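Local coordinates for protein glutamine cyclotransferase (Tannerella forsythia, PDB 6QRO) that probably cyclises N-terminal glutamine of peptides to pyroglutamate, as a zinc-dependent glutaminyl cyclase with the fold of the M28 peptidases, at residues 85-90 with 163-168. Numbering follows the deposited sequence.
Sequences EKLKAQ and FDAEDY. With ZN (zinc ion), chain E.
Ala89 and Asp164 bring the two backbones nearest to each other, with CA atoms 5.8 Å apart. Residues 86-90 begin an extended strand, while 163-168 leave the end of strand 157-163 as a loop. Asp164 reaches across to the strand, with its CG anti to the backbone N (chi1 -154°), and its OD2 accepts the backbone N-H of Gln90 through the anti lone pair. That bond is short, 2.8 Å from Gln90 N to Asp164 OD2, and nearly straight at 164°. His54 NE2 also hydrogen-bonds OD2, giving this buried oxygen a second grip that would favour the carboxylate form. Ala89 packs its CB 3.5 Å from the same Asp164 OD2. In the mixed sheet of this M28-type zinc enzyme, strands 86-96 and 157-163 are antiparallel neighbours, and the loop beyond the latter carries a zinc ligand. Asp167 holds the zinc ion with both carboxylate oxygens, OD2 at 2.0 Å and OD1 at 2.3 Å; Asp134, His288 and a water complete the site. One residue on, the Tyr168 ring turns back to the strand. Leu87 lays CD1 over one face in a CH-pi contact, 3.8 Å from the ring centroid, while its CD2 meets the CE2-CZ side of the ring. Leu87 CD1 also touches Ala165 CB at 4.3 Å, and Leu184 of helix 184-191 packs against Leu87 and Ala165 alike.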
# COMPACT_ATOMS: atom_id res chain seq x y z
N GLU A 85 15.68 -16.66 5.66
CA GLU A 85 14.40 -17.34 5.82
C GLU A 85 13.58 -17.30 4.53
O GLU A 85 13.51 -16.28 3.85
CB GLU A 85 13.59 -16.71 6.96
CG GLU A 85 13.71 -17.44 8.28
CD GLU A 85 12.76 -18.60 8.38
OE1 GLU A 85 11.55 -18.36 8.57
OE2 GLU A 85 13.22 -19.76 8.25
N LYS A 86 12.98 -18.44 4.18
CA LYS A 86 12.12 -18.55 3.00
C LYS A 86 10.69 -18.12 3.36
O LYS A 86 10.06 -18.72 4.23
CB LYS A 86 12.13 -19.97 2.44
CG LYS A 86 13.46 -20.44 1.86
CD LYS A 86 13.92 -19.52 0.74
CE LYS A 86 15.04 -20.15 -0.08
NZ LYS A 86 15.85 -19.10 -0.74
N LEU A 87 10.21 -17.06 2.71
CA LEU A 87 8.89 -16.50 2.99
C LEU A 87 7.89 -17.00 1.95
O LEU A 87 8.08 -16.79 0.74
CB LEU A 87 8.94 -14.97 3.00
CG LEU A 87 10.00 -14.41 3.97
CD1 LEU A 87 10.00 -12.91 3.98
CD2 LEU A 87 9.86 -15.01 5.37
N LYS A 88 6.82 -17.62 2.43
CA LYS A 88 5.74 -18.13 1.59
C LYS A 88 4.77 -16.98 1.37
O LYS A 88 3.81 -16.79 2.13
CB LYS A 88 5.07 -19.32 2.25
CG LYS A 88 6.06 -20.36 2.72
CD LYS A 88 6.68 -21.17 1.61
CE LYS A 88 7.44 -22.36 2.20
NZ LYS A 88 6.88 -23.69 1.82
N ALA A 89 5.02 -16.21 0.31
CA ALA A 89 4.32 -14.98 0.01
C ALA A 89 3.16 -15.20 -0.96
O ALA A 89 3.15 -16.14 -1.75
CB ALA A 89 5.28 -13.95 -0.59
N GLN A 90 2.15 -14.33 -0.85
CA GLN A 90 1.03 -14.24 -1.79
C GLN A 90 0.93 -12.79 -2.25
O GLN A 90 0.60 -11.91 -1.45
CB GLN A 90 -0.31 -14.68 -1.18
CG GLN A 90 -0.46 -16.12 -0.76
CD GLN A 90 -0.32 -16.35 0.73
OE1 GLN A 90 -0.20 -15.41 1.50
NE2 GLN A 90 -0.39 -17.60 1.15
N PHE A 163 0.76 -6.15 -2.31
CA PHE A 163 2.08 -6.77 -2.29
C PHE A 163 2.44 -7.34 -0.92
O PHE A 163 2.29 -6.68 0.12
CB PHE A 163 3.14 -5.77 -2.74
CG PHE A 163 3.13 -5.52 -4.22
CD1 PHE A 163 3.18 -6.58 -5.10
CD2 PHE A 163 3.12 -4.24 -4.72
CE1 PHE A 163 3.19 -6.38 -6.45
CE2 PHE A 163 3.12 -4.03 -6.09
CZ PHE A 163 3.15 -5.11 -6.96
N ASP A 164 2.96 -8.56 -0.92
CA ASP A 164 3.39 -9.25 0.28
C ASP A 164 4.86 -8.96 0.59
O ASP A 164 5.61 -8.47 -0.26
CB ASP A 164 3.18 -10.76 0.11
CG ASP A 164 3.00 -11.48 1.43
OD1 ASP A 164 3.21 -10.86 2.50
OD2 ASP A 164 2.66 -12.68 1.38
N ALA A 165 5.24 -9.26 1.83
CA ALA A 165 6.64 -9.33 2.25
C ALA A 165 7.39 -8.04 1.91
O ALA A 165 8.57 -8.06 1.56
CB ALA A 165 7.35 -10.55 1.63
N GLU A 166 6.68 -6.91 2.02
CA GLU A 166 7.28 -5.60 1.82
C GLU A 166 8.04 -5.13 3.05
O GLU A 166 9.04 -4.41 2.90
CB GLU A 166 6.18 -4.59 1.50
CG GLU A 166 6.57 -3.12 1.37
CD GLU A 166 6.42 -2.34 2.70
OE1 GLU A 166 6.07 -2.97 3.73
OE2 GLU A 166 6.60 -1.11 2.73
N ASP A 167 7.59 -5.51 4.24
CA ASP A 167 7.99 -4.90 5.50
C ASP A 167 8.81 -5.84 6.38
O ASP A 167 8.79 -5.72 7.61
CB ASP A 167 6.75 -4.43 6.27
CG ASP A 167 6.91 -3.02 6.80
OD1 ASP A 167 7.91 -2.38 6.46
OD2 ASP A 167 6.04 -2.55 7.52
N TYR A 168 9.57 -6.74 5.76
CA TYR A 168 10.40 -7.74 6.43
C TYR A 168 11.87 -7.38 6.30
O TYR A 168 12.73 -8.26 6.31
CB TYR A 168 10.14 -9.12 5.85
CG TYR A 168 10.22 -10.34 6.76
CD1 TYR A 168 11.45 -10.80 7.25
CD2 TYR A 168 9.09 -11.11 7.02
CE1 TYR A 168 11.53 -11.94 8.04
CE2 TYR A 168 9.16 -12.26 7.80
CZ TYR A 168 10.38 -12.68 8.30
OH TYR A 168 10.46 -13.82 9.09
ZN ZN E . 6.78 -0.67 7.55
O HOH W 1 7.41 0.87 6.97